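Local coordinates for SusD-like carbohydrate binding protein BF1063 (PDB 3I4G), which probably binds carbohydrate at the outer membrane of Bacteroides fragilis, as other members of the SusD family do, at residues Ile439-Arg444 with Trp461-Glu466; Trp456-Trp461 with Glu466-Lys471; Ala285-Ser290 with Glu447-Gly452. All coordinates share one frame; numbering follows the deposited sequence.

Interaction 1: residues Ile439-Arg444 with Trp461-Glu466; sequences IVRHER and WGIAHE
Arg441 lies along the indole of Trp461, and this pair makes most of the contact. The two side chains run past each other in opposite directions. The Arg441 guanidinium is stacked flat on the ring, with the planes 13° apart. It is a cation-pi pair: CZ of Arg441 sits 3.7 Å from the centroid of the five-membered ring of Trp461. Further back, CD of Arg441 makes a CH-pi contact 3.7 Å from the centroid of the six-membered ring of Trp461. The arginine chain is extended from CG to NE, which lays methylene groups and guanidinium over one face.

Arg444 adds a smaller touch, with its CD 3.9 Å from CZ2 of Trp461. Its charged end turns to Asp457 in a salt bridge. The polar N-H of the indole has its own partner, Glu396.

The packing is looser toward Ile463, where CG2 of Ile463 comes only to 4.0 Å from NH1 of Arg441. Here a water takes over. It accepts from NH1 of Arg441 at 3.0 Å and donates to the carbonyl O of Trp461 at 2.6 Å. Gly462, with positive phi, ends the preceding helix in a Schellman motif. No hydrogen bond joins the two segments directly. The positive charge of Arg441 is met by the indole face, the water and a long, weak ion pair to Glu400, which would probably favour the stacked pose.

Interaction 2: residues Trp456-Trp461 with Glu466-Lys471; sequences WDIMRW and EVLSQK. With EDO (1,2-ethanediol), chain E.
Ile458 holds CG1 between its backbone N and carbonyl carbon (chi1 62°), and its chain then runs extended, with chi2 at 180°. This carries CD1 out from helix 454-461 to the last residue of helix 464-467 and the one after it. Val467 turns its CG2 branch to meet it. CD1 of Ile458 lies 3.7 Å from CG2 of Val467 and 3.9 Å from CD1 of Leu468. Both residues thus touch the same end methyl. The isoleucine crosses the leucine at about a right angle. Ile463, in the turn between the helices, also packs on Ile458.

Leu468 is the first residue to leave helical geometry. Behind it, OG of Ser469 donates to the carbonyl O of Glu466 at 2.6 Å. NE2 of Gln470 in turn donates to OG of Ser469 in a nearly straight bond (177°). An ethanediol, probably from the crystallisation liquor, gives a hydrogen bond from its O1 to the carbonyl O of Val467, 2.7 Å away.

The contact closes the short turn between helix 454-461 and helix 464-467. No hydrogen bond crosses between the two segments. Their cohesion here is van der Waals and hydrophobic, while polar bonds shape the chain just beyond the helix end.

Interaction 3: residues Ala285-Ser290 with Glu447-Gly452; sequences ADLYES and ELAMEG
Leu287 meets Ala449 and Met450 with the two methyls of its fork. CD1 of Leu287 is 3.7 Å from CB of Ala449, and CD2 of Leu287 is 3.8 Å from the selenium atom SE of Met450, which is modelled as selenomethionine. CD2 of Leu287 also comes to 4.0 Å from CB of Ala449, so the alanine methyl touches both branches. Leu287 carries its CG opposite the backbone N (chi1 172°), and the fork reaches across to the loop. The Met450 chain is bent at chi2 and chi3, which brings its SE round to the leucine. All three residues are buried, and the contact is wholly apolar.

The next shell is backbone. Ala449 and Met450 are the two central residues of a type II beta turn from Leu448 to Glu451. The N of Glu451 donates to the carbonyl O of Leu448 at 3.2 Å, and Met450 has the positive phi (74°) of the third turn position. The turn belongs to the loop that joins helix 433-447 to helix 454-461, in the SusD family region of the chain. Leu287 comes from the short helix 285-288, which comes just after strand 281-283. Met450 also packs on Val281 and Pro283 of that strand.

Further out, Glu447 and Glu451 both form salt bridges with Arg386, which so links the residue just before the turn to the turn's last residue. On the other segment Asp286 pairs with Arg445 of helix 433-447 in a salt bridge.

How the interactions relate
Interactions 1 and 2 are neighbours, with centres about 8 Å apart. They share Trp461 and Glu466 and both use helix 464-467. Interaction 3 lies about 12 Å from the centre of interaction 1 and about 13 Å from that of interaction 2. Along the chain the order is 285-290, 439-444, 447-452, 456-461, 461-466 and 466-471. The segments of interactions 1 and 2 alternate, while interaction 3 closes before interaction 2 opens. Helices 433-447, 454-461 and 464-467 follow one another. Interactions 1 and 2 hold parts of this run together, and interaction 3 sets its first loop against helix 285-288. Probable hydrogen bonds link Ala464 N to Ile458 O and His442 to Ser290.

Interaction 1: residues Ile439-Arg444 with Trp461-Glu466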
loop_
_atom_site.group_PDB
_atom_site.type_symbol
_atom_site.label_atom_id
_atom_site.label_comp_id
_atom_site.label_asym_id
_atom_site.label_seq_id
_atom_site.Cartn_x
_atom_site.Cartn_y
_atom_site.Cartn_z
ATOM N N ILE A 439 -3.281 0.969 20.279
ATOM C CA ILE A 439 -4.317 1.825 19.740
ATOM C C ILE A 439 -3.841 2.454 18.424
ATOM O O ILE A 439 -4.596 2.501 17.456
ATOM C CB ILE A 439 -4.688 2.919 20.752
ATOM C CG1 ILE A 439 -5.404 2.298 21.940
ATOM C CG2 ILE A 439 -5.528 4.038 20.106
ATOM C CD1 ILE A 439 -5.547 3.228 23.141
ATOM N N VAL A 440 -2.601 2.941 18.381
ATOM C CA VAL A 440 -2.093 3.575 17.158
ATOM C C VAL A 440 -1.933 2.548 16.038
ATOM O O VAL A 440 -2.260 2.828 14.885
ATOM C CB VAL A 440 -0.784 4.344 17.412
ATOM C CG1 VAL A 440 -0.351 5.041 16.145
ATOM C CG2 VAL A 440 -0.972 5.377 18.488
ATOM N N ARG A 441 -1.400 1.375 16.343
ATOM C CA ARG A 441 -1.246 0.336 15.319
ATOM C C ARG A 441 -2.582 -0.043 14.761
ATOM O O ARG A 441 -2.730 -0.227 13.547
ATOM C CB ARG A 441 -0.545 -0.913 15.862
ATOM C CG ARG A 441 0.904 -0.654 16.187
ATOM C CD ARG A 441 1.627 -1.932 16.501
ATOM N NE ARG A 441 3.049 -1.675 16.783
ATOM C CZ ARG A 441 3.928 -2.630 17.070
ATOM N NH1 ARG A 441 3.523 -3.879 17.205
ATOM N NH2 ARG A 441 5.215 -2.313 17.259
ATOM N N HIS A 442 -3.569 -0.156 15.638
ATOM C CA HIS A 442 -4.910 -0.499 15.186
ATOM C C HIS A 442 -5.518 0.622 14.339
ATOM O O HIS A 442 -6.155 0.358 13.306
ATOM C CB HIS A 442 -5.814 -0.797 16.381
ATOM C CG HIS A 442 -7.213 -1.089 15.984
ATOM N ND1 HIS A 442 -8.224 -0.159 16.063
ATOM C CD2 HIS A 442 -7.748 -2.185 15.404
ATOM C CE1 HIS A 442 -9.337 -0.692 15.565
ATOM N NE2 HIS A 442 -9.077 -1.925 15.183
ATOM N N GLU A 443 -5.359 1.883 14.747
ATOM C CA GLU A 443 -5.916 2.969 13.982
ATOM C C GLU A 443 -5.271 3.012 12.610
ATOM O O GLU A 443 -5.940 3.269 11.621
ATOM C CB GLU A 443 -5.741 4.300 14.720
ATOM C CG GLU A 443 -6.481 5.428 14.062
ATOM C CD GLU A 443 -8.002 5.251 14.158
ATOM O OE1 GLU A 443 -8.525 4.650 15.146
ATOM O OE2 GLU A 443 -8.704 5.742 13.262
ATOM N N ARG A 444 -3.965 2.797 12.544
ATOM C CA ARG A 444 -3.278 2.768 11.316
ATOM C C ARG A 444 -3.836 1.656 10.410
ATOM O O ARG A 444 -4.028 1.834 9.205
ATOM C CB ARG A 444 -1.779 2.574 11.588
ATOM C CG ARG A 444 -0.930 2.605 10.410
ATOM C CD ARG A 444 0.550 2.395 10.857
ATOM N NE ARG A 444 1.385 2.361 9.695
ATOM C CZ ARG A 444 2.073 3.365 9.197
ATOM N NH1 ARG A 444 2.100 4.570 9.779
ATOM N NH2 ARG A 444 2.739 3.139 8.097
ATOM N N TRP A 461 7.069 -4.345 12.166
ATOM C CA TRP A 461 6.711 -4.532 13.561
ATOM C C TRP A 461 7.115 -5.892 14.111
ATOM O O TRP A 461 7.095 -6.123 15.303
ATOM C CB TRP A 461 5.197 -4.371 13.768
ATOM C CG TRP A 461 4.674 -2.985 13.578
ATOM C CD1 TRP A 461 5.327 -1.811 13.836
ATOM C CD2 TRP A 461 3.338 -2.628 13.187
ATOM N NE1 TRP A 461 4.482 -0.758 13.588
ATOM C CE2 TRP A 461 3.260 -1.230 13.205
ATOM C CE3 TRP A 461 2.202 -3.361 12.835
ATOM C CZ2 TRP A 461 2.108 -0.542 12.845
ATOM C CZ3 TRP A 461 1.048 -2.678 12.469
ATOM C CH2 TRP A 461 1.016 -1.286 12.489
ATOM N N GLY A 462 7.438 -6.843 13.254
ATOM C CA GLY A 462 7.777 -8.170 13.749
ATOM C C GLY A 462 6.565 -8.941 14.278
ATOM O O GLY A 462 6.681 -9.787 15.162
ATOM N N ILE A 463 5.390 -8.631 13.729
ATOM C CA ILE A 463 4.167 -9.367 14.080
ATOM C C ILE A 463 3.607 -10.181 12.917
ATOM O O ILE A 463 2.604 -10.874 13.064
ATOM C CB ILE A 463 3.061 -8.464 14.675
ATOM C CG1 ILE A 463 2.419 -7.565 13.633
ATOM C CG2 ILE A 463 3.620 -7.633 15.872
ATOM C CD1 ILE A 463 1.202 -6.782 14.188
ATOM N N ALA A 464 4.234 -10.117 11.740
ATOM C CA ALA A 464 3.786 -10.908 10.610
ATOM C C ALA A 464 3.716 -12.373 10.928
ATOM O O ALA A 464 2.790 -13.052 10.496
ATOM C CB ALA A 464 4.729 -10.684 9.403
ATOM N N HIS A 465 4.680 -12.896 11.676
ATOM C CA HIS A 465 4.663 -14.328 11.991
ATOM C C HIS A 465 3.536 -14.706 12.944
ATOM O O HIS A 465 3.216 -15.897 13.064
ATOM C CB HIS A 465 6.010 -14.794 12.550
ATOM C CG HIS A 465 6.259 -14.368 13.954
ATOM N ND1 HIS A 465 6.736 -13.107 14.287
ATOM C CD2 HIS A 465 6.052 -15.015 15.131
ATOM C CE1 HIS A 465 6.832 -13.017 15.604
ATOM N NE2 HIS A 465 6.456 -14.169 16.139
ATOM N N GLU A 466 2.950 -13.735 13.629
ATOM C CA GLU A 466 1.770 -13.979 14.439
ATOM C C GLU A 466 0.519 -13.924 13.578
ATOM O O GLU A 466 -0.276 -14.895 13.531
ATOM C CB GLU A 466 1.631 -12.920 15.527
ATOM C CG GLU A 466 2.729 -12.892 16.558
ATOM C CD GLU A 466 2.527 -11.784 17.567
ATOM O OE1 GLU A 466 1.667 -11.942 18.471
ATOM O OE2 GLU A 466 3.248 -10.766 17.497
HETATM O O HOH W 1 6.082 -5.329 17.618
#

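Interaction 2: residues Trp456-Trp461 with Glu466-Lys471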
loop_
_atom_site.group_PDB
_atom_site.type_symbol
_atom_site.label_atom_id
_atom_site.label_comp_id
_atom_site.label_asym_id
_atom_site.label_seq_id
_atom_site.Cartn_x
_atom_site.Cartn_y
_atom_site.Cartn_z
ATOM N N TRP A 456 3.897 -4.165 4.758
ATOM C CA TRP A 456 5.081 -3.427 5.197
ATOM C C TRP A 456 5.043 -3.230 6.713
ATOM O O TRP A 456 6.050 -3.386 7.404
ATOM C CB TRP A 456 5.136 -2.096 4.440
ATOM C CG TRP A 456 6.372 -1.339 4.680
ATOM C CD1 TRP A 456 7.594 -1.609 4.130
ATOM C CD2 TRP A 456 6.546 -0.212 5.547
ATOM N NE1 TRP A 456 8.539 -0.729 4.622
ATOM C CE2 TRP A 456 7.924 0.143 5.500
ATOM C CE3 TRP A 456 5.681 0.543 6.347
ATOM C CZ2 TRP A 456 8.446 1.210 6.236
ATOM C CZ3 TRP A 456 6.209 1.612 7.049
ATOM C CH2 TRP A 456 7.573 1.930 6.987
ATOM N N ASP A 457 3.889 -2.881 7.265
ATOM C CA ASP A 457 3.790 -2.661 8.705
ATOM C C ASP A 457 3.981 -3.934 9.530
ATOM O O ASP A 457 4.748 -3.944 10.496
ATOM C CB ASP A 457 2.429 -2.073 9.071
ATOM C CG ASP A 457 2.256 -0.613 8.706
ATOM O OD1 ASP A 457 3.251 0.128 8.545
ATOM O OD2 ASP A 457 1.064 -0.206 8.653
ATOM N N ILE A 458 3.294 -5.027 9.178
ATOM C CA ILE A 458 3.387 -6.231 9.999
ATOM C C ILE A 458 4.809 -6.836 9.906
ATOM O O ILE A 458 5.312 -7.415 10.875
ATOM C CB ILE A 458 2.296 -7.263 9.723
ATOM C CG1 ILE A 458 2.371 -7.774 8.292
ATOM C CG2 ILE A 458 0.924 -6.650 10.008
ATOM C CD1 ILE A 458 1.267 -8.835 7.957
HETATM N N MSE A 459 5.480 -6.614 8.798
HETATM C CA MSE A 459 6.887 -6.999 8.670
HETATM C C MSE A 459 7.800 -6.177 9.569
HETATM O O MSE A 459 8.545 -6.750 10.370
HETATM C CB MSE A 459 7.288 -6.875 7.202
HETATM C CG MSE A 459 6.647 -7.936 6.260
HETATM SE SE MSE A 459 7.435 -9.671 6.301
HETATM C CE MSE A 459 8.852 -9.281 4.998
ATOM N N ARG A 460 7.724 -4.848 9.493
ATOM C CA ARG A 460 8.626 -3.985 10.302
ATOM C C ARG A 460 8.330 -4.140 11.786
ATOM O O ARG A 460 9.251 -4.062 12.630
ATOM C CB ARG A 460 8.567 -2.501 9.905
ATOM C CG ARG A 460 7.302 -1.777 10.286
ATOM C CD ARG A 460 7.201 -0.449 9.613
ATOM N NE ARG A 460 5.929 0.203 9.895
ATOM C CZ ARG A 460 5.673 0.977 10.950
ATOM N NH1 ARG A 460 6.571 1.203 11.894
ATOM N NH2 ARG A 460 4.460 1.521 11.059
ATOM N N TRP A 461 7.069 -4.345 12.166
ATOM C CA TRP A 461 6.711 -4.532 13.561
ATOM C C TRP A 461 7.115 -5.892 14.111
ATOM O O TRP A 461 7.095 -6.123 15.303
ATOM C CB TRP A 461 5.197 -4.371 13.768
ATOM C CG TRP A 461 4.674 -2.985 13.578
ATOM C CD1 TRP A 461 5.327 -1.811 13.836
ATOM C CD2 TRP A 461 3.338 -2.628 13.187
ATOM N NE1 TRP A 461 4.482 -0.758 13.588
ATOM C CE2 TRP A 461 3.260 -1.230 13.205
ATOM C CE3 TRP A 461 2.202 -3.361 12.835
ATOM C CZ2 TRP A 461 2.108 -0.542 12.845
ATOM C CZ3 TRP A 461 1.048 -2.678 12.469
ATOM C CH2 TRP A 461 1.016 -1.286 12.489
ATOM N N GLU A 466 2.950 -13.735 13.629
ATOM C CA GLU A 466 1.770 -13.979 14.439
ATOM C C GLU A 466 0.519 -13.924 13.578
ATOM O O GLU A 466 -0.276 -14.895 13.531
ATOM C CB GLU A 466 1.631 -12.920 15.527
ATOM C CG GLU A 466 2.729 -12.892 16.558
ATOM C CD GLU A 466 2.527 -11.784 17.567
ATOM O OE1 GLU A 466 1.667 -11.942 18.471
ATOM O OE2 GLU A 466 3.248 -10.766 17.497
ATOM N N VAL A 467 0.336 -12.842 12.841
ATOM C CA VAL A 467 -0.927 -12.663 12.131
ATOM C C VAL A 467 -1.017 -13.502 10.855
ATOM O O VAL A 467 -2.139 -13.772 10.389
ATOM C CB VAL A 467 -1.239 -11.179 11.842
ATOM C CG1 VAL A 467 -1.215 -10.367 13.166
ATOM C CG2 VAL A 467 -0.316 -10.577 10.798
ATOM N N LEU A 468 0.121 -13.947 10.328
ATOM C CA LEU A 468 0.164 -14.819 9.145
ATOM C C LEU A 468 0.494 -16.272 9.502
ATOM O O LEU A 468 0.981 -17.049 8.655
ATOM C CB LEU A 468 1.171 -14.289 8.110
ATOM C CG LEU A 468 0.980 -12.817 7.718
ATOM C CD1 LEU A 468 2.053 -12.425 6.660
ATOM C CD2 LEU A 468 -0.439 -12.497 7.216
ATOM N N SER A 469 0.158 -16.670 10.736
ATOM C CA SER A 469 0.287 -18.053 11.183
ATOM C C SER A 469 -1.058 -18.763 11.214
ATOM O O SER A 469 -1.170 -19.892 11.698
ATOM C CB SER A 469 0.875 -18.096 12.591
ATOM O OG SER A 469 -0.024 -17.509 13.549
ATOM N N GLN A 470 -2.085 -18.109 10.689
ATOM C CA GLN A 470 -3.466 -18.508 10.889
ATOM C C GLN A 470 -4.224 -18.863 9.658
ATOM O O GLN A 470 -3.791 -18.571 8.516
ATOM C CB GLN A 470 -4.197 -17.319 11.520
ATOM C CG GLN A 470 -3.574 -16.849 12.852
ATOM C CD GLN A 470 -3.765 -17.834 13.908
ATOM O OE1 GLN A 470 -4.891 -18.177 14.274
ATOM N NE2 GLN A 470 -2.671 -18.332 14.435
ATOM N N LYS A 471 -5.387 -19.449 9.884
ATOM C CA LYS A 471 -6.355 -19.638 8.813
ATOM C C LYS A 471 -6.956 -18.274 8.439
ATOM O O LYS A 471 -6.948 -17.322 9.236
ATOM C CB LYS A 471 -7.421 -20.646 9.223
ATOM C CG LYS A 471 -6.880 -22.058 9.261
ATOM C CD LYS A 471 -7.735 -23.075 9.967
ATOM C CE LYS A 471 -7.093 -24.477 9.876
ATOM N NZ LYS A 471 -7.856 -25.491 10.689
HETATM C C1 EDO E . -5.611 -13.137 11.821
HETATM O O1 EDO E . -4.692 -14.026 11.162
HETATM C C2 EDO E . -5.330 -13.073 13.317
HETATM O O2 EDO E . -4.080 -12.433 13.510
#

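Interaction 3: residues Ala285-Ser290 with Glu447-Gly452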
loop_
_atom_site.group_PDB
_atom_site.type_symbol
_atom_site.label_atom_id
_atom_site.label_comp_id
_atom_site.label_asym_id
_atom_site.label_seq_id
_atom_site.Cartn_x
_atom_site.Cartn_y
_atom_site.Cartn_z
ATOM N N ALA A 285 -12.016 -11.724 6.589
ATOM C CA ALA A 285 -12.763 -11.553 7.842
ATOM C C ALA A 285 -11.969 -10.791 8.887
ATOM O O ALA A 285 -12.549 -10.000 9.617
ATOM C CB ALA A 285 -13.212 -12.912 8.433
ATOM N N ASP A 286 -10.666 -11.049 9.042
ATOM C CA ASP A 286 -9.939 -10.391 10.125
ATOM C C ASP A 286 -9.935 -8.877 9.962
ATOM O O ASP A 286 -9.919 -8.151 10.965
ATOM C CB ASP A 286 -8.515 -10.926 10.229
ATOM C CG ASP A 286 -7.853 -10.551 11.508
ATOM O OD1 ASP A 286 -8.268 -11.040 12.583
ATOM O OD2 ASP A 286 -6.880 -9.778 11.429
ATOM N N LEU A 287 -9.933 -8.380 8.716
ATOM C CA LEU A 287 -10.079 -6.920 8.516
ATOM C C LEU A 287 -11.524 -6.496 8.841
ATOM O O LEU A 287 -11.739 -5.524 9.573
ATOM C CB LEU A 287 -9.718 -6.513 7.097
ATOM C CG LEU A 287 -10.025 -5.059 6.737
ATOM C CD1 LEU A 287 -9.346 -4.039 7.684
ATOM C CD2 LEU A 287 -9.648 -4.757 5.267
ATOM N N TYR A 288 -12.509 -7.171 8.265
ATOM C CA TYR A 288 -13.893 -6.879 8.586
ATOM C C TYR A 288 -14.150 -6.748 10.093
ATOM O O TYR A 288 -14.859 -5.834 10.530
ATOM C CB TYR A 288 -14.844 -7.934 7.977
ATOM C CG TYR A 288 -16.217 -7.841 8.568
ATOM C CD1 TYR A 288 -17.052 -6.778 8.211
ATOM C CD2 TYR A 288 -16.684 -8.748 9.508
ATOM C CE1 TYR A 288 -18.299 -6.645 8.783
ATOM C CE2 TYR A 288 -17.959 -8.579 10.085
ATOM C CZ TYR A 288 -18.718 -7.505 9.703
ATOM O OH TYR A 288 -20.005 -7.301 10.238
ATOM N N GLU A 289 -13.582 -7.639 10.881
ATOM C CA GLU A 289 -13.773 -7.681 12.322
ATOM C C GLU A 289 -13.011 -6.610 13.099
ATOM O O GLU A 289 -13.271 -6.412 14.279
ATOM C CB GLU A 289 -13.331 -9.052 12.840
ATOM C CG GLU A 289 -14.193 -10.188 12.337
ATOM C CD GLU A 289 -13.559 -11.547 12.459
ATOM O OE1 GLU A 289 -12.498 -11.682 13.119
ATOM O OE2 GLU A 289 -14.103 -12.488 11.861
ATOM N N SER A 290 -12.094 -5.919 12.437
ATOM C CA SER A 290 -11.229 -4.977 13.128
ATOM C C SER A 290 -11.903 -3.623 13.411
ATOM O O SER A 290 -11.580 -2.963 14.405
ATOM C CB SER A 290 -9.918 -4.808 12.319
ATOM O OG SER A 290 -8.975 -4.106 13.126
ATOM N N GLU A 447 -7.300 2.955 9.182
ATOM C CA GLU A 447 -7.206 4.117 8.295
ATOM C C GLU A 447 -6.642 3.781 6.933
ATOM O O GLU A 447 -7.143 4.276 5.917
ATOM C CB GLU A 447 -6.369 5.199 8.967
ATOM C CG GLU A 447 -6.146 6.416 8.121
ATOM C CD GLU A 447 -7.385 7.217 7.785
ATOM O OE1 GLU A 447 -8.414 7.047 8.465
ATOM O OE2 GLU A 447 -7.323 8.017 6.835
ATOM N N LEU A 448 -5.632 2.916 6.892
ATOM C CA LEU A 448 -4.925 2.612 5.654
ATOM C C LEU A 448 -5.309 1.292 5.036
ATOM O O LEU A 448 -4.655 0.855 4.091
ATOM C CB LEU A 448 -3.413 2.614 5.925
ATOM C CG LEU A 448 -2.828 3.890 6.502
ATOM C CD1 LEU A 448 -1.343 3.661 6.876
ATOM C CD2 LEU A 448 -2.984 5.075 5.546
ATOM N N ALA A 449 -6.389 0.679 5.476
ATOM C CA ALA A 449 -6.765 -0.631 4.965
ATOM C C ALA A 449 -6.956 -0.649 3.455
ATOM O O ALA A 449 -7.611 0.218 2.865
ATOM C CB ALA A 449 -8.033 -1.163 5.679
HETATM N N MSE A 450 -6.403 -1.686 2.824
HETATM C CA MSE A 450 -6.483 -1.971 1.392
HETATM C C MSE A 450 -5.609 -1.054 0.550
HETATM O O MSE A 450 -5.739 -1.088 -0.674
HETATM C CB MSE A 450 -7.925 -1.956 0.863
HETATM C CG MSE A 450 -8.862 -2.901 1.604
HETATM SE SE MSE A 450 -8.294 -4.777 1.743
HETATM C CE MSE A 450 -8.058 -5.074 -0.157
ATOM N N GLU A 451 -4.662 -0.318 1.163
ATOM C CA GLU A 451 -3.824 0.610 0.408
ATOM C C GLU A 451 -2.414 0.080 0.184
ATOM O O GLU A 451 -1.584 0.783 -0.379
ATOM C CB GLU A 451 -3.748 1.973 1.112
ATOM C CG GLU A 451 -5.139 2.606 1.217
ATOM C CD GLU A 451 -5.191 3.943 1.890
ATOM O OE1 GLU A 451 -4.328 4.801 1.575
ATOM O OE2 GLU A 451 -6.110 4.146 2.727
ATOM N N GLY A 452 -2.139 -1.157 0.547
ATOM C CA GLY A 452 -0.832 -1.766 0.266
ATOM C C GLY A 452 0.263 -1.483 1.265
ATOM O O GLY A 452 1.447 -1.683 0.957
#